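11S globulin (Wrightia tinctoria, PDB 5WXU) probably serves as a hexameric seed storage protein and also binds the plant hormone auxin (indole-3-acetic acid). Local coordinates at residues Arg199-Gly204 against Arg255-Arg260; Gly313-Leu318 against Glu454-Asp459; Arg335-Pro340 against Gly402-Thr407. All coordinates share one frame; numbering follows the deposited sequence.

Contact 1 (Arg199-Gly204 against Arg255-Arg260). With PO4 (phosphate ion), chain N.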
# COMPACT_ATOMS: atom_id res chain seq x y z
N ARG B 199 25.47 -19.54 -8.05
CA ARG B 199 25.40 -19.15 -9.45
C ARG B 199 25.06 -20.33 -10.29
O ARG B 199 25.85 -21.24 -10.45
CB ARG B 199 26.72 -18.53 -9.97
CG ARG B 199 27.23 -17.37 -9.09
CD ARG B 199 28.56 -16.82 -9.62
NE ARG B 199 29.42 -16.33 -8.55
CZ ARG B 199 29.92 -15.10 -8.48
NH1 ARG B 199 29.63 -14.16 -9.39
NH2 ARG B 199 30.70 -14.82 -7.44
N TYR B 200 23.85 -20.30 -10.86
CA TYR B 200 23.28 -21.42 -11.58
C TYR B 200 23.29 -21.03 -13.03
O TYR B 200 22.54 -20.20 -13.45
CB TYR B 200 21.88 -21.78 -11.05
CG TYR B 200 21.92 -22.56 -9.70
CD1 TYR B 200 23.13 -22.80 -8.99
CD2 TYR B 200 20.79 -23.09 -9.17
CE1 TYR B 200 23.14 -23.46 -7.78
CE2 TYR B 200 20.79 -23.73 -7.93
CZ TYR B 200 21.94 -23.95 -7.24
OH TYR B 200 21.93 -24.68 -6.03
N PHE B 201 24.07 -21.76 -13.84
CA PHE B 201 24.27 -21.47 -15.22
C PHE B 201 23.52 -22.43 -16.15
O PHE B 201 23.39 -23.62 -15.84
CB PHE B 201 25.80 -21.50 -15.53
CG PHE B 201 26.55 -20.30 -15.09
CD1 PHE B 201 27.09 -20.27 -13.86
CD2 PHE B 201 26.71 -19.18 -15.92
CE1 PHE B 201 27.79 -19.16 -13.43
CE2 PHE B 201 27.37 -18.06 -15.48
CZ PHE B 201 27.94 -18.08 -14.24
N LEU B 202 22.96 -21.90 -17.21
CA LEU B 202 22.26 -22.70 -18.27
C LEU B 202 23.29 -22.97 -19.37
O LEU B 202 23.35 -22.30 -20.39
CB LEU B 202 21.08 -22.00 -18.82
CG LEU B 202 19.89 -21.97 -17.83
CD1 LEU B 202 20.10 -21.23 -16.55
CD2 LEU B 202 18.69 -21.42 -18.59
N GLY B 203 24.10 -23.97 -19.11
CA GLY B 203 25.31 -24.16 -19.86
C GLY B 203 26.58 -23.93 -19.14
O GLY B 203 26.66 -23.51 -17.99
N GLY B 204 27.68 -24.17 -19.89
CA GLY B 204 29.00 -23.96 -19.37
C GLY B 204 29.65 -25.14 -18.73
O GLY B 204 28.98 -26.09 -18.35
N ARG B 255 35.10 -24.40 -22.15
CA ARG B 255 35.33 -22.96 -22.40
C ARG B 255 35.08 -22.06 -21.19
O ARG B 255 35.28 -20.83 -21.27
CB ARG B 255 34.47 -22.53 -23.56
CG ARG B 255 34.91 -23.17 -24.89
CD ARG B 255 34.01 -22.84 -26.02
NE ARG B 255 32.64 -23.32 -25.78
CZ ARG B 255 31.55 -22.85 -26.37
NH1 ARG B 255 31.58 -21.88 -27.29
NH2 ARG B 255 30.40 -23.35 -26.04
N GLY B 256 34.67 -22.62 -20.08
CA GLY B 256 34.32 -21.80 -18.93
C GLY B 256 32.93 -21.22 -19.19
O GLY B 256 32.07 -21.82 -19.86
N TYR B 257 32.69 -20.05 -18.61
CA TYR B 257 31.33 -19.49 -18.62
C TYR B 257 31.24 -18.18 -19.35
O TYR B 257 30.23 -17.47 -19.26
CB TYR B 257 30.85 -19.35 -17.16
CG TYR B 257 30.76 -20.68 -16.47
CD1 TYR B 257 31.83 -21.23 -15.82
CD2 TYR B 257 29.60 -21.40 -16.54
CE1 TYR B 257 31.71 -22.50 -15.27
CE2 TYR B 257 29.46 -22.63 -15.95
CZ TYR B 257 30.51 -23.16 -15.29
OH TYR B 257 30.31 -24.42 -14.73
N MET B 258 32.28 -17.84 -20.10
CA MET B 258 32.23 -16.75 -21.06
C MET B 258 32.86 -17.32 -22.34
O MET B 258 34.00 -17.81 -22.26
CB MET B 258 33.02 -15.51 -20.63
CG MET B 258 32.64 -14.88 -19.32
SD MET B 258 33.73 -13.52 -18.96
CE MET B 258 33.21 -13.00 -17.30
N VAL B 259 32.09 -17.37 -23.40
CA VAL B 259 32.53 -17.97 -24.68
C VAL B 259 32.65 -16.96 -25.81
O VAL B 259 31.86 -15.99 -25.94
CB VAL B 259 31.63 -19.10 -25.09
CG1 VAL B 259 31.54 -20.13 -23.97
CG2 VAL B 259 30.23 -18.63 -25.51
N ARG B 260 33.61 -17.21 -26.70
CA ARG B 260 33.81 -16.36 -27.84
C ARG B 260 32.84 -16.65 -28.92
O ARG B 260 32.67 -17.78 -29.29
CB ARG B 260 35.20 -16.58 -28.43
CG ARG B 260 35.43 -15.69 -29.66
CD ARG B 260 36.86 -15.16 -29.72
NE ARG B 260 37.10 -14.20 -28.63
CZ ARG B 260 37.85 -14.41 -27.54
NH1 ARG B 260 38.50 -15.57 -27.33
NH2 ARG B 260 37.95 -13.44 -26.63
P PO4 N . 26.33 -13.88 -11.94
O1 PO4 N . 25.81 -15.40 -11.96
O2 PO4 N . 25.87 -12.87 -12.97
O3 PO4 N . 25.67 -13.19 -10.74
O4 PO4 N . 27.80 -13.67 -11.54
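In the N-terminal cupin domain, strands 198-201 and 258-260 both pair antiparallel with strand 91-98, and this contact joins the end of the first to the loop leading into the second. Phe201 and Tyr257 carry it. Both side chains have CG anti to the carbonyl carbon, and their rings cross obliquely, with centroids 4.5 Å apart and planes at 43°. Tyr257 does the touching with one side of its rim, CD2 and CE2: CD2 lies over a face of the Phe201 ring, off centre, and comes 3.6 Å from Phe201 CG. Trp222 stacks on Phe201 and also meets the Tyr257 ring, so the pair belongs to a three-membered aromatic cluster. Gly203 O lies at the edge of the Tyr257 ring, 3.6 Å from CE2, and Gly204 CA comes to 3.7 Å of Tyr257 CE2. Gly204 lets the loop pass this close: a beta carbon here would fall 2.4 Å from Tyr257 CD2. Its backbone angles, phi 92° and psi 163°, would moreover press such a carbon against the preceding carbonyl. At the other end of segment 199-204, Arg199 bends at chi3 and sends NH1 to O4 of a phosphate, probably from the crystallisation liquor, in a 2.9 Å hydrogen bond at the edge of the guanidinium. Ser96, His168, His85 and Asn98 also bind this ion. The two segments thus meet mainly through carbon surfaces, with no hydrogen bond between them, and Gly203 O is buried with no polar partner in the model. Near Phe201 the charge is that of the phosphate and Arg199, which probably offset each other; the ion might favour protonation of His85 and His168.

Contact 2 (Gly313-Leu318 against Glu454-Asp459). Unlike the reference sequence in segment 454-459: Asp459 (reference Gly).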
# COMPACT_ATOMS: atom_id res chain seq x y z
N GLY B 313 32.16 19.04 -7.11
CA GLY B 313 31.76 17.83 -7.88
C GLY B 313 30.25 17.56 -7.75
O GLY B 313 29.45 18.49 -7.52
N THR B 314 29.91 16.29 -7.98
CA THR B 314 28.51 15.82 -8.10
C THR B 314 28.24 14.57 -7.31
O THR B 314 29.08 13.70 -7.15
CB THR B 314 28.11 15.52 -9.57
OG1 THR B 314 29.01 14.57 -10.19
CG2 THR B 314 28.16 16.74 -10.40
N VAL B 315 26.99 14.49 -6.88
CA VAL B 315 26.34 13.24 -6.47
C VAL B 315 25.17 12.93 -7.38
O VAL B 315 24.28 13.79 -7.61
CB VAL B 315 25.88 13.30 -4.99
CG1 VAL B 315 25.35 11.94 -4.56
CG2 VAL B 315 27.06 13.57 -4.12
N SER B 316 25.10 11.67 -7.88
CA SER B 316 24.00 11.24 -8.77
C SER B 316 23.43 9.99 -8.09
O SER B 316 24.10 8.95 -7.95
CB SER B 316 24.46 10.99 -10.19
OG SER B 316 25.14 12.12 -10.65
N THR B 317 22.24 10.20 -7.51
CA THR B 317 21.55 9.17 -6.68
C THR B 317 20.60 8.28 -7.51
O THR B 317 20.08 8.68 -8.56
CB THR B 317 20.63 9.81 -5.64
OG1 THR B 317 19.50 10.41 -6.34
CG2 THR B 317 21.37 10.73 -4.74
N LEU B 318 20.46 7.03 -7.08
CA LEU B 318 19.64 6.12 -7.83
C LEU B 318 18.82 5.35 -6.78
O LEU B 318 19.36 4.48 -6.06
CB LEU B 318 20.42 5.14 -8.68
CG LEU B 318 19.62 4.16 -9.54
CD1 LEU B 318 18.83 4.98 -10.54
CD2 LEU B 318 20.55 3.17 -10.21
N GLU B 454 27.73 24.90 1.85
CA GLU B 454 27.43 23.88 0.85
C GLU B 454 26.44 22.89 1.42
O GLU B 454 26.34 22.76 2.60
CB GLU B 454 28.66 23.07 0.43
CG GLU B 454 29.79 23.90 -0.21
CD GLU B 454 30.93 24.29 0.77
OE1 GLU B 454 30.69 24.62 1.95
OE2 GLU B 454 32.08 24.23 0.35
N ILE B 455 25.79 22.16 0.52
CA ILE B 455 25.13 20.88 0.87
C ILE B 455 25.93 19.77 0.24
O ILE B 455 26.10 19.75 -1.00
CB ILE B 455 23.68 20.81 0.33
CG1 ILE B 455 22.82 21.83 1.08
CG2 ILE B 455 23.11 19.44 0.48
CD1 ILE B 455 21.34 21.99 0.61
N THR B 456 26.36 18.84 1.10
CA THR B 456 27.00 17.56 0.74
C THR B 456 28.35 17.59 0.02
O THR B 456 29.30 16.89 0.49
CB THR B 456 26.00 16.70 -0.06
OG1 THR B 456 24.86 16.45 0.77
CG2 THR B 456 26.60 15.39 -0.55
N VAL B 457 28.44 18.29 -1.10
CA VAL B 457 29.70 18.38 -1.87
C VAL B 457 30.44 19.63 -1.48
O VAL B 457 29.90 20.69 -1.63
CB VAL B 457 29.49 18.31 -3.41
CG1 VAL B 457 30.85 18.32 -4.11
CG2 VAL B 457 28.81 16.99 -3.74
N LEU B 458 31.65 19.47 -0.92
CA LEU B 458 32.43 20.59 -0.44
C LEU B 458 33.42 21.05 -1.49
O LEU B 458 34.19 20.27 -2.01
CB LEU B 458 33.17 20.28 0.86
CG LEU B 458 32.27 19.84 2.00
CD1 LEU B 458 32.99 19.39 3.23
CD2 LEU B 458 31.24 20.95 2.34
N ASP B 459 33.43 22.37 -1.66
CA ASP B 459 34.38 23.11 -2.52
C ASP B 459 35.77 22.99 -1.85
O ASP B 459 35.90 23.20 -0.64
CB ASP B 459 33.87 24.55 -2.51
CG ASP B 459 34.31 25.36 -3.69
OD1 ASP B 459 35.51 25.29 -4.10
OD2 ASP B 459 33.45 26.15 -4.16
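Val315 and Val457 pass alongside one another, pointing opposite ways, each with its CB toward the other segment and each offering CG2, the methyl anti to its own carbonyl carbon; the two carbons meet at 3.9 Å. Val457 CG1, anti to the backbone N (chi1 -177°), reaches along Gly313 instead, 3.4 Å from Gly313 N and 3.7 Å from Gly313 O, so one valine touches both a side chain and bare backbone. Thr456 stands roughly perpendicular to Val315 and adds its CG2, 4.0 Å from Val315 CG2. The chain turns sharply to present this pair: Val457 N is bonded to Ile455 O at 2.8 Å, with Thr456 at phi 64° and psi -55°, a classic gamma turn. Asp459 N closes a wider loop on Glu454 OE2 (3.1 Å), arriving from above the carboxylate plane; Arg452 is a second partner of that oxygen. An alanine in place of Val457 would lose both gamma methyls and would probably loosen the packing against Val315 and Gly313. Around the contact, Ile344 of strand 343-349 touches both valines and Leu338 of strand 332-338 touches Val457, so the C-terminal segment packs where the two sheets of the second cupin domain face each other, next to edge strand 307-309, whose Ile307 lies on Val315.

Contact 3 (Arg335-Pro340 against Gly402-Thr407); sequences REYLYP and GLELYT
Side chains pack tightly where Arg335 meets Tyr406 and Glu404. Arg335 starts extended, CG anti to the backbone N, and lies alongside Tyr406, pointing the same way; its CG sits over one face of the ring, 4.0 Å from the centroid, in a CH-pi contact, while CD comes within 3.5 Å of Tyr406 OH. A bend at chi3 (72°) then swings the guanidinium round to Glu404. Arg335 NH1 meets the anti lone pair of Glu404 OE2 at 2.9 Å, a salt bridge with the two flat groups almost perpendicular (88°). Both ions have further partners: Leu299 O takes Arg335 NE and Glu273 of a neighbouring subunit takes NH1, while Thr359 and Arg360 hold the Glu404 carboxylate. The backbones beneath are strands 332-338 and 402-409, antiparallel neighbours in the middle of a six-stranded sheet of the C-terminal cupin barrel. Four backbone hydrogen bonds link Glu336 with Leu405 and Leu338 with Leu403. Leu338 N to Leu403 O (2.8 Å) is nearly straight; the return bond, Leu403 N to Leu338 O, is bent to 145°. Next to it Gly402 stays close, its CA 3.2 Å from Leu338 O. On the face bearing these four side chains, Glu336 OE1 lies 3.3 Å from Leu405 CD1, with a long, weak ion pair to Lys396. Leu338 CD1 and Leu403 CD2 approach only to 4.4 Å. Beyond the last pair the contact loosens: Pro340 CG comes no nearer to Gly402 N than 3.9 Å. Tyr339 and Pro340 are partly exposed here, and Tyr339 OH bonds to Ser272 O of a neighbouring subunit.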
# COMPACT_ATOMS: atom_id res chain seq x y z
N ARG B 335 26.55 7.62 -7.73
CA ARG B 335 27.84 7.92 -8.34
C ARG B 335 28.27 9.20 -7.69
O ARG B 335 27.49 10.20 -7.75
CB ARG B 335 27.74 8.08 -9.84
CG ARG B 335 29.17 8.28 -10.40
CD ARG B 335 29.24 8.40 -11.91
NE ARG B 335 28.71 9.67 -12.37
CZ ARG B 335 29.42 10.77 -12.68
NH1 ARG B 335 30.74 10.79 -12.68
NH2 ARG B 335 28.73 11.82 -13.07
N GLU B 336 29.50 9.24 -7.16
CA GLU B 336 30.04 10.49 -6.65
C GLU B 336 31.28 10.81 -7.45
O GLU B 336 32.13 9.94 -7.71
CB GLU B 336 30.42 10.37 -5.18
CG GLU B 336 29.31 10.04 -4.21
CD GLU B 336 29.85 9.91 -2.78
OE1 GLU B 336 31.01 9.53 -2.62
OE2 GLU B 336 29.09 10.17 -1.82
N TYR B 337 31.37 12.06 -7.90
CA TYR B 337 32.52 12.57 -8.64
C TYR B 337 33.04 13.78 -7.87
O TYR B 337 32.35 14.75 -7.68
CB TYR B 337 32.17 12.87 -10.09
CG TYR B 337 33.38 13.24 -10.86
CD1 TYR B 337 34.29 12.26 -11.29
CD2 TYR B 337 33.68 14.57 -11.06
CE1 TYR B 337 35.48 12.61 -11.95
CE2 TYR B 337 34.85 14.94 -11.71
CZ TYR B 337 35.74 13.97 -12.17
OH TYR B 337 36.86 14.39 -12.83
N LEU B 338 34.29 13.69 -7.43
CA LEU B 338 34.96 14.78 -6.76
C LEU B 338 36.09 15.31 -7.59
O LEU B 338 36.93 14.57 -8.07
CB LEU B 338 35.48 14.37 -5.39
CG LEU B 338 34.40 13.97 -4.38
CD1 LEU B 338 35.06 13.42 -3.13
CD2 LEU B 338 33.48 15.13 -4.06
N TYR B 339 36.09 16.63 -7.71
CA TYR B 339 37.25 17.32 -8.23
C TYR B 339 38.44 17.23 -7.32
O TYR B 339 38.35 16.93 -6.13
CB TYR B 339 36.91 18.77 -8.54
CG TYR B 339 35.93 18.94 -9.69
CD1 TYR B 339 36.29 18.60 -10.99
CD2 TYR B 339 34.69 19.46 -9.50
CE1 TYR B 339 35.41 18.74 -12.04
CE2 TYR B 339 33.78 19.63 -10.54
CZ TYR B 339 34.13 19.26 -11.81
OH TYR B 339 33.20 19.42 -12.83
N PRO B 340 39.63 17.59 -7.88
CA PRO B 340 40.76 17.39 -7.00
C PRO B 340 40.68 18.11 -5.67
O PRO B 340 40.29 19.26 -5.63
CB PRO B 340 41.96 17.89 -7.85
CG PRO B 340 41.55 17.60 -9.22
CD PRO B 340 40.02 17.79 -9.27
N GLY B 402 41.42 13.77 -8.53
CA GLY B 402 39.96 13.64 -8.43
C GLY B 402 39.69 12.26 -7.90
O GLY B 402 40.60 11.49 -7.61
N LEU B 403 38.41 11.92 -7.81
CA LEU B 403 37.99 10.67 -7.24
C LEU B 403 36.57 10.40 -7.78
O LEU B 403 35.73 11.27 -7.72
CB LEU B 403 37.98 10.69 -5.68
CG LEU B 403 37.37 9.40 -5.05
CD1 LEU B 403 38.27 8.21 -5.37
CD2 LEU B 403 37.29 9.61 -3.59
N GLU B 404 36.37 9.25 -8.39
CA GLU B 404 35.04 8.80 -8.83
C GLU B 404 34.76 7.47 -8.13
O GLU B 404 35.58 6.55 -8.10
CB GLU B 404 34.93 8.59 -10.33
CG GLU B 404 33.45 8.26 -10.74
CD GLU B 404 33.38 7.92 -12.19
OE1 GLU B 404 34.17 7.08 -12.62
OE2 GLU B 404 32.64 8.58 -12.96
N LEU B 405 33.56 7.37 -7.54
CA LEU B 405 33.10 6.18 -6.85
C LEU B 405 31.67 5.87 -7.32
O LEU B 405 30.88 6.79 -7.56
CB LEU B 405 32.94 6.52 -5.33
CG LEU B 405 33.97 7.13 -4.42
CD1 LEU B 405 33.40 7.28 -3.03
CD2 LEU B 405 35.21 6.23 -4.36
N TYR B 406 31.34 4.60 -7.35
CA TYR B 406 29.96 4.08 -7.39
C TYR B 406 29.71 3.32 -6.08
O TYR B 406 30.54 2.51 -5.65
CB TYR B 406 29.70 3.16 -8.54
CG TYR B 406 29.72 3.79 -9.91
CD1 TYR B 406 30.95 4.13 -10.57
CD2 TYR B 406 28.54 4.06 -10.59
CE1 TYR B 406 30.93 4.70 -11.81
CE2 TYR B 406 28.55 4.62 -11.86
CZ TYR B 406 29.74 4.92 -12.46
OH TYR B 406 29.78 5.46 -13.71
N THR B 407 28.56 3.57 -5.47
CA THR B 407 28.19 3.00 -4.18
C THR B 407 26.87 2.34 -4.27
O THR B 407 25.98 2.84 -4.94
CB THR B 407 28.18 4.07 -3.11
OG1 THR B 407 29.50 4.66 -3.06
CG2 THR B 407 27.90 3.55 -1.82

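In the fold
Contacts 2 and 3 belong together, their centres about 10 Å apart in the second cupin domain. Strands 313-318 and 332-338 are neighbours in one sheet, probably bonded through Ser316 O to Arg335 N (2.8 Å) and Thr314 N to Tyr337 O (2.9 Å). Glu273 of the same neighbouring subunit reaches both, at Thr314 and Arg335. Contact 1 lies in the first cupin domain, across the centre of the chain: its centre is about 40 Å from that of contact 2 and about 34 Å from that of contact 3. Only contact 2 comes near auxin: the Thr456 side chain is about 10 Å from a bound indole-3-acetic acid, and Ile455 packs on Pro121, a pocket residue, of the neighbouring subunit.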